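Local coordinates for protein lysozyme (Asticcacaulis excentricus, PDB 6H9D) that probably binds and cleaves peptidoglycan as the muramidase domain of SpmX, a co-opted, detoxified phage lysin linked to cell morphogenesis and stalk synthesis, at residues A[4-9]-A[63-68]; A[39-44]-A[54-59]; A[88-93]-A[133-138]; A[103-106]-A[112-115]; A[120-123]-A[128-131]. All blocks are in the same frame, centred on the assembly; numbering follows the deposited sequence.

How the contacts relate
Contacts 1, 2 and 5 lie at the surface, while contacts 3 and 4 are partly buried. Helix 50-71 serves contacts 1 and 2, gripped near its later turns by the N-terminal segment and earlier by the loop after strand 32-35; Ile64 and Ala67 also pack on the segment 88-93 of contact 3. Helix 133-146 enters contact 3 directly and places Thr121 of contact 5 against Leu135 and Ile136. Chemistry follows place: mostly branched or aromatic carbon in contacts 1 and 2, with an oxygen against a methyl in each, a stacked amide and guanidinium in contact 3, close alanine packing in contact 4, and paired backbone bonds in contact 5, whose centre lies about 11 Å from that of contact 3.

Contact 1 of 5, residues A[4-9]-A[63-68]; sequences HKISRA and PIVEAV
His4 meets Val65 through its backbone carbonyl rather than its imidazole, the one aromatic ring here, which lies instead against Phe81 of helix 78-91 with the two ring planes about 30° apart. The flat peptide that joins His4 to Lys5 is thus the planar group in contact: its oxygen, His4 O, is 3.5 Å from Val65 CG1. Both methyls of Val65, on helix 50-71, take part, CG1 against the carbonyl and CG2 against Ile6. CG1 stands opposite the backbone N across the CA–CB bond (chi1 166°), which sends it to the His4 carbonyl and leaves CG2 for Ile6. That second methyl approaches Ile6 CG2 at 4.0 Å and Ile6 CB at 4.1 Å, the two branched side chains crossing at a slant. Between them the chain passes at Lys5, whose CA is 4.5 Å from Val65 CG1 while its side chain starts off away from the helix. Ile6 also reaches Val11 and Ile14 of helix 8-16 and Val85 of helix 78-91, so the same side chain ties three helices together.

Polar links run beside the carbon contact. Asn69 bridges the segments, accepting from His4 N and donating to Val65 O, and Ser7 OG caps helix 8-16 at Gly10 N while also bonding Asp82. No hydrogen bond passes directly between 4-9 and 63-68, which implies that van der Waals contact of one valine provides the direct touch, while directional bonds come from neighbours: Asn69 links both segments, and Gln78 and Asp82 also hold 4-9.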
# COMPACT_ATOMS: atom_id res chain seq x y z
N HIS A 4 5.68 6.14 -13.68
CA HIS A 4 4.25 6.10 -13.42
C HIS A 4 3.90 6.95 -12.19
O HIS A 4 4.71 7.13 -11.27
CB HIS A 4 3.79 4.66 -13.21
CG HIS A 4 4.16 3.71 -14.30
ND1 HIS A 4 3.40 3.60 -15.46
CD2 HIS A 4 5.17 2.82 -14.40
CE1 HIS A 4 3.95 2.68 -16.23
NE2 HIS A 4 5.04 2.18 -15.60
N LYS A 5 2.64 7.40 -12.16
CA LYS A 5 2.02 8.09 -11.04
C LYS A 5 0.79 7.30 -10.58
O LYS A 5 0.07 6.72 -11.42
CB LYS A 5 1.63 9.51 -11.45
CG LYS A 5 2.78 10.40 -11.90
CD LYS A 5 2.35 11.58 -12.75
CE LYS A 5 3.40 11.97 -13.79
NZ LYS A 5 2.82 12.79 -14.89
N ILE A 6 0.52 7.31 -9.26
CA ILE A 6 -0.65 6.62 -8.75
C ILE A 6 -1.88 7.42 -9.18
O ILE A 6 -1.90 8.64 -9.02
CB ILE A 6 -0.60 6.38 -7.23
CG1 ILE A 6 -1.79 5.53 -6.77
CG2 ILE A 6 -0.52 7.67 -6.42
CD1 ILE A 6 -1.58 4.87 -5.45
N SER A 7 -2.87 6.74 -9.76
CA SER A 7 -4.09 7.39 -10.22
C SER A 7 -4.98 7.73 -9.03
O SER A 7 -4.77 7.26 -7.91
CB SER A 7 -4.83 6.53 -11.21
OG SER A 7 -5.50 5.47 -10.54
N ARG A 8 -6.03 8.51 -9.29
CA ARG A 8 -7.02 8.82 -8.29
C ARG A 8 -7.69 7.53 -7.81
O ARG A 8 -7.94 7.35 -6.62
CB ARG A 8 -8.03 9.82 -8.85
CG ARG A 8 -9.08 10.27 -7.85
CD ARG A 8 -9.90 11.43 -8.40
NE ARG A 8 -11.23 11.51 -7.79
CZ ARG A 8 -12.11 12.46 -8.07
NH1 ARG A 8 -11.75 13.50 -8.81
NH2 ARG A 8 -13.35 12.37 -7.61
N ALA A 9 -8.02 6.62 -8.74
CA ALA A 9 -8.65 5.34 -8.37
C ALA A 9 -7.75 4.54 -7.41
O ALA A 9 -8.24 3.90 -6.48
CB ALA A 9 -8.95 4.54 -9.62
N PRO A 63 7.22 7.92 -1.62
CA PRO A 63 8.31 6.96 -1.65
C PRO A 63 7.90 5.57 -2.15
O PRO A 63 8.74 4.84 -2.68
CB PRO A 63 8.83 6.89 -0.23
CG PRO A 63 7.72 7.46 0.62
CD PRO A 63 6.95 8.41 -0.26
N ILE A 64 6.62 5.22 -1.99
CA ILE A 64 6.12 3.95 -2.56
C ILE A 64 6.10 4.05 -4.09
O ILE A 64 6.50 3.08 -4.77
CB ILE A 64 4.72 3.58 -2.03
CG1 ILE A 64 4.61 3.75 -0.50
CG2 ILE A 64 4.37 2.18 -2.49
CD1 ILE A 64 5.59 2.90 0.27
N VAL A 65 5.55 5.14 -4.62
CA VAL A 65 5.49 5.41 -6.06
C VAL A 65 6.92 5.37 -6.64
O VAL A 65 7.15 4.76 -7.70
CB VAL A 65 4.77 6.75 -6.34
CG1 VAL A 65 4.98 7.27 -7.77
CG2 VAL A 65 3.29 6.65 -6.02
N GLU A 66 7.88 5.97 -5.93
CA GLU A 66 9.29 5.95 -6.33
C GLU A 66 9.83 4.52 -6.33
O GLU A 66 10.46 4.11 -7.30
CB GLU A 66 10.11 6.84 -5.40
CG GLU A 66 9.87 8.31 -5.68
CD GLU A 66 10.16 8.67 -7.13
OE1 GLU A 66 11.32 8.47 -7.55
OE2 GLU A 66 9.23 9.09 -7.84
N ALA A 67 9.59 3.78 -5.24
CA ALA A 67 10.07 2.43 -5.08
C ALA A 67 9.55 1.52 -6.20
O ALA A 67 10.30 0.72 -6.74
CB ALA A 67 9.69 1.89 -3.73
N VAL A 68 8.26 1.61 -6.53
CA VAL A 68 7.66 0.66 -7.46
C VAL A 68 8.25 0.94 -8.85
O VAL A 68 8.65 0.03 -9.56
CB VAL A 68 6.12 0.70 -7.46
CG1 VAL A 68 5.56 -0.16 -8.58
CG2 VAL A 68 5.57 0.22 -6.11

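Contact 2 of 5, residues A[39-44]-A[54-59]; sequences TFSARE and DALLRF
Ser41 and Leu56 bring the two backbones nearest, with their CA atoms 8.6 Å apart, where a type I turn from Thr39 to Ala42 faces helix 50-71. Such a separation has to be spanned by side chains, and the aromatic pair does most of it. Phe40 presents the end of its ring: CZ lies 3.6 Å from Phe59 CB, which sits at the rim of the Phe40 ring close to its plane, and 3.9 Å from Phe59 CD2. The two side chains cross at about a right angle. With CG of Phe40 between the backbone N and the carbonyl carbon (chi1 83°), the ring is directed at the helix. One face of the Phe59 ring rests near the carbonyl oxygen of Ala55, a turn earlier in its own helix. Alongside, the Leu56 methyl CD2 touches Ser41 OG at 3.9 Å, although that hydroxyl has its polar partner in His38.

Arg43 braces the turn. Its NH2 donates to Phe40 O at 3.0 Å, on a lone pair in the carbonyl plane, and its NH1 to Ala42 O at 2.8 Å, from well above that carbonyl's plane; Ser41 CA lies over a face of the guanidinium. With no polar bond between 39-44 and 54-59, the chemistry implies a division of labour: hydrogen bonds shape the loop internally, and its direct touch on the helix is van der Waals contact, mostly of the two phenylalanines.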
# COMPACT_ATOMS: atom_id res chain seq x y z
N THR A 39 2.04 10.40 9.93
CA THR A 39 2.78 10.75 11.16
C THR A 39 3.84 11.83 10.94
O THR A 39 4.01 12.61 11.82
CB THR A 39 3.49 9.52 11.72
OG1 THR A 39 4.36 9.01 10.72
CG2 THR A 39 2.55 8.44 12.19
N PHE A 40 4.51 11.84 9.80
CA PHE A 40 5.70 12.72 9.62
C PHE A 40 5.43 14.20 9.96
O PHE A 40 6.31 14.78 10.53
CB PHE A 40 6.46 12.39 8.34
CG PHE A 40 5.94 13.00 7.06
CD1 PHE A 40 6.02 14.36 6.84
CD2 PHE A 40 5.42 12.21 6.06
CE1 PHE A 40 5.58 14.90 5.65
CE2 PHE A 40 4.98 12.76 4.88
CZ PHE A 40 5.05 14.11 4.68
N SER A 41 4.28 14.75 9.60
CA SER A 41 3.97 16.16 9.93
C SER A 41 2.78 16.25 10.91
O SER A 41 2.30 17.34 11.12
CB SER A 41 3.74 16.98 8.71
OG SER A 41 2.52 16.63 8.09
N ALA A 42 2.33 15.12 11.45
CA ALA A 42 1.22 15.13 12.43
C ALA A 42 1.76 15.61 13.78
O ALA A 42 2.77 15.11 14.21
CB ALA A 42 0.57 13.78 12.53
N ARG A 43 1.06 16.56 14.38
CA ARG A 43 1.47 17.16 15.65
C ARG A 43 0.29 17.20 16.63
O ARG A 43 -0.86 17.04 16.25
CB ARG A 43 1.98 18.58 15.42
CG ARG A 43 3.16 18.67 14.47
CD ARG A 43 4.44 17.96 14.91
NE ARG A 43 5.46 18.01 13.85
CZ ARG A 43 5.88 16.96 13.14
NH1 ARG A 43 5.32 15.77 13.29
NH2 ARG A 43 6.88 17.12 12.28
N GLU A 44 0.61 17.44 17.90
CA GLU A 44 -0.41 17.49 18.93
C GLU A 44 -1.45 18.55 18.52
O GLU A 44 -1.10 19.65 18.15
CB GLU A 44 0.23 17.77 20.29
CG GLU A 44 -0.77 17.97 21.43
CD GLU A 44 -0.17 18.22 22.81
OE1 GLU A 44 0.93 18.77 22.88
OE2 GLU A 44 -0.82 17.87 23.80
N ASP A 54 -6.41 13.26 2.41
CA ASP A 54 -6.05 12.81 1.04
C ASP A 54 -4.67 13.33 0.67
O ASP A 54 -3.84 12.59 0.18
CB ASP A 54 -7.09 13.26 0.00
CG ASP A 54 -6.80 12.73 -1.39
OD1 ASP A 54 -6.05 13.38 -2.11
OD2 ASP A 54 -7.32 11.65 -1.73
N ALA A 55 -4.43 14.63 0.94
CA ALA A 55 -3.16 15.24 0.62
C ALA A 55 -2.03 14.54 1.38
O ALA A 55 -1.04 14.20 0.79
CB ALA A 55 -3.20 16.72 0.93
N LEU A 56 -2.22 14.30 2.68
CA LEU A 56 -1.20 13.67 3.51
C LEU A 56 -0.93 12.23 3.07
O LEU A 56 0.21 11.77 3.09
CB LEU A 56 -1.64 13.73 4.98
CG LEU A 56 -1.78 15.15 5.55
CD1 LEU A 56 -2.44 15.10 6.91
CD2 LEU A 56 -0.42 15.83 5.64
N LEU A 57 -1.98 11.50 2.68
CA LEU A 57 -1.81 10.13 2.20
C LEU A 57 -0.95 10.17 0.93
O LEU A 57 -0.04 9.36 0.79
CB LEU A 57 -3.19 9.47 1.99
CG LEU A 57 -3.17 8.11 1.27
CD1 LEU A 57 -2.35 7.09 2.04
CD2 LEU A 57 -4.59 7.60 1.05
N ARG A 58 -1.18 11.15 0.04
CA ARG A 58 -0.40 11.23 -1.19
C ARG A 58 1.07 11.53 -0.85
O ARG A 58 1.95 11.06 -1.54
CB ARG A 58 -1.00 12.26 -2.16
CG ARG A 58 -2.34 11.81 -2.75
CD ARG A 58 -3.14 12.95 -3.38
NE ARG A 58 -4.34 12.46 -4.05
CZ ARG A 58 -4.37 12.06 -5.32
NH1 ARG A 58 -3.25 12.06 -6.02
NH2 ARG A 58 -5.50 11.67 -5.88
N PHE A 59 1.33 12.28 0.23
CA PHE A 59 2.72 12.47 0.68
C PHE A 59 3.33 11.13 1.10
O PHE A 59 4.42 10.79 0.72
CB PHE A 59 2.83 13.42 1.87
CG PHE A 59 2.48 14.86 1.59
CD1 PHE A 59 2.53 15.39 0.31
CD2 PHE A 59 2.13 15.70 2.64
CE1 PHE A 59 2.20 16.71 0.08
CE2 PHE A 59 1.81 17.03 2.40
CZ PHE A 59 1.87 17.54 1.13

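Contact 3 of 5, residues A[88-93]-A[133-138]; sequences CFNIGI and APLIRR
Asn90, in the last turn of helix 78-91, and Arg138, near the start of helix 133-146, make the central pair of a helix-to-helix contact in the mainly helical part of the chain. The Asn90 amide and the Arg138 guanidinium are stacked, their planes only 3° apart. Running past each other in opposite senses, the side chains bring Asn90 CB over one guanidinium face, 3.5 Å from Arg138 NE, while Asn90 ND2 lies 3.7 Å from Arg138 NH1. Both chains extend away from their backbone nitrogens (chi1 -179° for Asn90, -176° for Arg138), and the arginine stays stretched from CG to NE, which delivers its flat end against the amide. Asn90 OD1 meets a methyl, Leu135 CD2, at 3.7 Å. Phe89 adds a looser touch: Arg138 NH2 is 4.4 Å from Phe89 CD2, at the ring's edge near its plane.

Stacking leaves the guanidinium edge for bonds. NE forms a salt bridge to Glu142, one turn further along its own helix, and NH2 a hydrogen bond to Ser86; the two ties fix the rotation of the group, and Glu142 probably offsets its charge. Gly92 then ends helix 78-91 with positive phi, its N bonded to Cys88 O. Amide-on-guanidinium stacking here joins two helices of a phage-type lysozyme, linking the C-terminal helix 133-146 to the end of helix 78-91.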
# COMPACT_ATOMS: atom_id res chain seq x y z
N CYS A 88 2.70 -2.62 -2.13
CA CYS A 88 3.98 -2.18 -1.62
C CYS A 88 3.81 -1.27 -0.39
O CYS A 88 4.53 -1.43 0.57
CB CYS A 88 4.80 -1.48 -2.70
SG CYS A 88 6.44 -1.02 -2.07
N PHE A 89 2.80 -0.39 -0.40
CA PHE A 89 2.46 0.43 0.75
C PHE A 89 2.13 -0.44 1.96
O PHE A 89 2.53 -0.16 3.09
CB PHE A 89 1.29 1.37 0.43
CG PHE A 89 0.93 2.36 1.50
CD1 PHE A 89 1.88 3.23 2.02
CD2 PHE A 89 -0.36 2.44 2.00
CE1 PHE A 89 1.54 4.15 3.00
CE2 PHE A 89 -0.70 3.34 2.99
CZ PHE A 89 0.25 4.22 3.47
N ASN A 90 1.40 -1.53 1.72
CA ASN A 90 0.90 -2.36 2.78
C ASN A 90 2.04 -3.20 3.38
O ASN A 90 2.12 -3.34 4.58
CB ASN A 90 -0.25 -3.25 2.27
CG ASN A 90 -0.84 -4.14 3.34
OD1 ASN A 90 -0.99 -5.33 3.12
ND2 ASN A 90 -1.13 -3.58 4.50
N ILE A 91 2.89 -3.81 2.54
CA ILE A 91 3.88 -4.77 3.06
C ILE A 91 5.22 -4.06 3.33
O ILE A 91 6.10 -4.63 3.96
CB ILE A 91 4.06 -6.00 2.14
CG1 ILE A 91 4.79 -5.67 0.84
CG2 ILE A 91 2.73 -6.68 1.87
CD1 ILE A 91 5.36 -6.87 0.15
N GLY A 92 5.37 -2.83 2.85
CA GLY A 92 6.61 -2.06 3.00
C GLY A 92 7.57 -2.29 1.83
O GLY A 92 7.60 -3.34 1.22
N ILE A 93 8.37 -1.26 1.55
CA ILE A 93 9.28 -1.26 0.41
C ILE A 93 10.30 -2.40 0.54
O ILE A 93 10.60 -3.04 -0.46
CB ILE A 93 9.98 0.09 0.28
CG1 ILE A 93 9.05 1.16 -0.28
CG2 ILE A 93 11.26 -0.03 -0.55
CD1 ILE A 93 9.51 2.57 -0.03
N ALA A 133 -7.95 -12.12 8.12
CA ALA A 133 -9.16 -11.95 7.29
C ALA A 133 -9.08 -10.63 6.52
O ALA A 133 -9.32 -10.64 5.33
CB ALA A 133 -10.38 -12.03 8.15
N PRO A 134 -8.73 -9.49 7.14
CA PRO A 134 -8.59 -8.24 6.41
C PRO A 134 -7.62 -8.28 5.23
O PRO A 134 -7.87 -7.63 4.28
CB PRO A 134 -8.09 -7.26 7.48
CG PRO A 134 -8.68 -7.81 8.74
CD PRO A 134 -8.53 -9.30 8.57
N LEU A 135 -6.53 -9.04 5.34
CA LEU A 135 -5.54 -9.12 4.26
C LEU A 135 -6.12 -9.96 3.11
O LEU A 135 -5.81 -9.66 1.98
CB LEU A 135 -4.23 -9.66 4.83
CG LEU A 135 -3.52 -8.73 5.80
CD1 LEU A 135 -2.18 -9.29 6.22
CD2 LEU A 135 -3.35 -7.34 5.23
N ILE A 136 -6.95 -10.95 3.42
CA ILE A 136 -7.61 -11.74 2.34
C ILE A 136 -8.47 -10.77 1.53
O ILE A 136 -8.40 -10.80 0.33
CB ILE A 136 -8.47 -12.88 2.92
CG1 ILE A 136 -7.66 -13.86 3.77
CG2 ILE A 136 -9.23 -13.58 1.80
CD1 ILE A 136 -6.68 -14.65 2.99
N ARG A 137 -9.23 -9.93 2.21
CA ARG A 137 -10.09 -8.93 1.54
C ARG A 137 -9.21 -7.95 0.75
O ARG A 137 -9.50 -7.68 -0.40
CB ARG A 137 -10.92 -8.20 2.59
CG ARG A 137 -11.92 -9.06 3.33
CD ARG A 137 -12.89 -8.27 4.20
NE ARG A 137 -13.71 -7.33 3.46
CZ ARG A 137 -14.55 -6.45 3.99
NH1 ARG A 137 -14.60 -6.26 5.30
NH2 ARG A 137 -15.33 -5.74 3.21
N ARG A 138 -8.15 -7.47 1.38
CA ARG A 138 -7.26 -6.51 0.73
C ARG A 138 -6.65 -7.09 -0.55
O ARG A 138 -6.66 -6.45 -1.58
CB ARG A 138 -6.17 -6.01 1.69
CG ARG A 138 -5.29 -4.94 1.06
CD ARG A 138 -4.34 -4.28 2.04
NE ARG A 138 -3.65 -3.20 1.37
CZ ARG A 138 -3.53 -1.98 1.86
NH1 ARG A 138 -3.98 -1.72 3.08
NH2 ARG A 138 -2.99 -1.02 1.12

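Contact 4 of 5, residues A[103-106]-A[112-115]; sequences RRVN and EAAQ
Val105 and Ala113 provide the apolar contact, with Val105 CG2 lying 3.5 Å from Ala113 CB. The valine's CG1 stands opposite the backbone N (chi1 162°), and the other branch, CG2, is the one turned to the alanine. Phe146 of helix 133-146 touches both side chains, extending this small patch toward the C-terminal helix.

Close backbone packing is the second kind. Arg104 and Ala113 have CA atoms just 4.9 Å apart, a spacing consistent with the small side chain of Ala113. Arg104 CB rests 3.6 Å from Ala113 N and 3.8 Å from Ala113 CB, so the root of the long side chain behaves as plain hydrocarbon. Arg104 CG continues the same role against Glu112 CB, also at 3.6 Å, where the two side chains cross at about a right angle. There the chain turns sharply: chi2 of Arg104 is 1°, an eclipsed, probably strained value that swings the rest of the side chain away from helix 110-116.

Charge forms the third group, and it does not bridge the segments. Arg104 instead makes a salt bridge through NH1 to Glu107, in the connection between the helices, while Glu112 has a long, weak ion pair with Arg109. Aliphatic stems thus meet in the middle and ionic ends find partners in the link. This is a compact pair of short consecutive helices, 100-106 and 110-116, folded back on each other through residues 107-109 within the helical part of the phage-lysozyme fold.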
# COMPACT_ATOMS: atom_id res chain seq x y z
N ARG A 103 9.37 -10.45 -8.19
CA ARG A 103 10.14 -11.34 -9.06
C ARG A 103 9.32 -11.75 -10.27
O ARG A 103 9.78 -11.66 -11.41
CB ARG A 103 10.60 -12.58 -8.29
CG ARG A 103 12.07 -12.55 -7.88
CD ARG A 103 12.43 -13.77 -7.04
NE ARG A 103 12.79 -13.39 -5.68
CZ ARG A 103 12.13 -13.80 -4.59
NH1 ARG A 103 11.08 -14.60 -4.72
NH2 ARG A 103 12.53 -13.41 -3.39
N ARG A 104 8.09 -12.19 -10.01
CA ARG A 104 7.16 -12.62 -11.04
C ARG A 104 6.87 -11.45 -11.98
O ARG A 104 6.93 -11.60 -13.20
CB ARG A 104 5.86 -13.13 -10.41
CG ARG A 104 5.92 -14.58 -9.97
CD ARG A 104 7.28 -15.19 -10.23
NE ARG A 104 7.73 -16.02 -9.12
CZ ARG A 104 9.01 -16.25 -8.83
NH1 ARG A 104 9.97 -15.71 -9.57
NH2 ARG A 104 9.33 -17.03 -7.80
N VAL A 105 6.55 -10.30 -11.40
CA VAL A 105 6.26 -9.12 -12.21
C VAL A 105 7.42 -8.86 -13.17
O VAL A 105 7.21 -8.57 -14.35
CB VAL A 105 6.00 -7.88 -11.35
CG1 VAL A 105 6.15 -6.59 -12.14
CG2 VAL A 105 4.64 -7.95 -10.70
N ASN A 106 8.65 -8.96 -12.66
CA ASN A 106 9.84 -8.64 -13.46
C ASN A 106 10.09 -9.75 -14.49
O ASN A 106 10.81 -9.54 -15.44
CB ASN A 106 11.06 -8.36 -12.59
CG ASN A 106 11.11 -6.93 -12.11
OD1 ASN A 106 10.55 -6.04 -12.76
ND2 ASN A 106 11.75 -6.68 -10.99
N GLU A 112 1.05 -15.05 -12.15
CA GLU A 112 1.78 -15.63 -11.03
C GLU A 112 2.06 -14.55 -9.98
O GLU A 112 2.07 -14.82 -8.78
CB GLU A 112 3.09 -16.26 -11.52
CG GLU A 112 2.91 -17.57 -12.28
CD GLU A 112 2.28 -17.50 -13.66
OE1 GLU A 112 2.34 -16.42 -14.34
OE2 GLU A 112 1.68 -18.52 -14.05
N ALA A 113 2.30 -13.32 -10.45
CA ALA A 113 2.49 -12.18 -9.53
C ALA A 113 1.24 -12.01 -8.67
O ALA A 113 1.31 -11.91 -7.44
CB ALA A 113 2.79 -10.93 -10.32
N ALA A 114 0.07 -12.03 -9.32
CA ALA A 114 -1.18 -11.88 -8.58
C ALA A 114 -1.29 -13.01 -7.55
O ALA A 114 -1.64 -12.78 -6.41
CB ALA A 114 -2.35 -11.87 -9.54
N GLN A 115 -1.01 -14.25 -7.96
CA GLN A 115 -1.12 -15.39 -7.05
C GLN A 115 -0.14 -15.24 -5.89
O GLN A 115 -0.44 -15.66 -4.78
CB GLN A 115 -0.80 -16.72 -7.74
CG GLN A 115 -1.80 -17.13 -8.81
CD GLN A 115 -1.34 -18.36 -9.54
OE1 GLN A 115 -0.52 -18.30 -10.46
NE2 GLN A 115 -1.83 -19.50 -9.09

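Contact 5 of 5, residues A[120-123]-A[128-131]; sequences WTSA and QTYV
Ala123 O receives two groups from the opposing strand: Tyr130 N donates to it at 2.9 Å with a nearly straight N-H···O angle of 164°, and Thr129 CA adds a CA-H···O contact at 3.6 Å. The return bond, Ala123 N to Tyr130 O, is also 2.9 Å but more bent, at 149°. Together they make Ala123 and Tyr130 a hydrogen-bonded antiparallel pair. Next to it, Ser122 and Val131 form a non-hydrogen-bonded pair whose CA atoms approach to 4.2 Å; beyond, Thr121 O accepts a CA-H contact from Val131 CA at 3.4 Å.

Side chains add a diagonal touch. Thr129 CG2 lies 3.6 Å from both CB and OG of Ser122; that methyl stands across from the backbone N (chi1 -63°, with OG1 beside the backbone N), which aims it at the serine. Ala123 and Tyr130 occupy the other face, where Ala123 O sits at the edge of the tyrosine ring.

Thr121 also exchanges backbone bonds with Leu132 and packs on Ile136 of helix 133-146. Two strands, 122-125 and 128-131, separated by two residues, make this a tight antiparallel beta hairpin leading straight into the C-terminal helix.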
# COMPACT_ATOMS: atom_id res chain seq x y z
N TRP A 120 0.87 -13.05 1.35
CA TRP A 120 0.99 -11.87 2.18
C TRP A 120 -0.33 -11.60 2.91
O TRP A 120 -0.90 -10.50 2.82
CB TRP A 120 1.44 -10.70 1.31
CG TRP A 120 2.79 -10.94 0.71
CD1 TRP A 120 3.05 -11.54 -0.49
CD2 TRP A 120 4.07 -10.64 1.29
NE1 TRP A 120 4.40 -11.64 -0.69
CE2 TRP A 120 5.05 -11.10 0.39
CE3 TRP A 120 4.47 -10.07 2.49
CZ2 TRP A 120 6.41 -10.95 0.62
CZ3 TRP A 120 5.82 -9.92 2.73
CH2 TRP A 120 6.77 -10.35 1.80
N THR A 121 -0.83 -12.63 3.60
CA THR A 121 -2.13 -12.56 4.24
C THR A 121 -2.07 -13.11 5.67
O THR A 121 -3.08 -13.48 6.20
CB THR A 121 -3.18 -13.33 3.44
OG1 THR A 121 -2.69 -14.67 3.35
CG2 THR A 121 -3.44 -12.75 2.06
N SER A 122 -0.88 -13.15 6.27
CA SER A 122 -0.76 -13.73 7.59
C SER A 122 0.25 -12.95 8.45
O SER A 122 1.16 -12.31 7.95
CB SER A 122 -0.37 -15.19 7.49
OG SER A 122 0.90 -15.32 6.89
N ALA A 123 0.07 -13.06 9.78
CA ALA A 123 1.02 -12.52 10.74
C ALA A 123 1.47 -13.63 11.71
O ALA A 123 0.86 -14.70 11.76
CB ALA A 123 0.40 -11.37 11.49
N GLN A 128 3.92 -18.89 15.42
CA GLN A 128 2.75 -19.49 14.73
C GLN A 128 2.20 -18.49 13.72
O GLN A 128 2.16 -17.30 14.00
CB GLN A 128 1.64 -19.87 15.71
CG GLN A 128 2.11 -20.66 16.92
CD GLN A 128 2.15 -22.15 16.69
OE1 GLN A 128 2.36 -22.63 15.57
NE2 GLN A 128 1.94 -22.91 17.75
N THR A 129 1.74 -19.01 12.58
CA THR A 129 1.16 -18.26 11.46
C THR A 129 -0.35 -18.17 11.63
O THR A 129 -1.00 -19.19 11.87
CB THR A 129 1.43 -18.98 10.13
OG1 THR A 129 2.84 -19.00 9.93
CG2 THR A 129 0.78 -18.31 8.93
N TYR A 130 -0.88 -16.96 11.53
CA TYR A 130 -2.32 -16.71 11.56
C TYR A 130 -2.73 -15.95 10.30
O TYR A 130 -2.07 -14.97 9.93
CB TYR A 130 -2.70 -15.92 12.81
CG TYR A 130 -2.58 -16.70 14.10
CD1 TYR A 130 -1.37 -16.80 14.76
CD2 TYR A 130 -3.67 -17.36 14.64
CE1 TYR A 130 -1.25 -17.51 15.95
CE2 TYR A 130 -3.56 -18.08 15.82
CZ TYR A 130 -2.36 -18.13 16.49
OH TYR A 130 -2.24 -18.82 17.66
N VAL A 131 -3.74 -16.45 9.62
CA VAL A 131 -4.27 -15.79 8.41
C VAL A 131 -5.04 -14.57 8.90
O VAL A 131 -5.73 -14.70 9.90
CB VAL A 131 -5.21 -16.71 7.63
CG1 VAL A 131 -6.52 -16.87 8.37
CG2 VAL A 131 -5.48 -16.19 6.24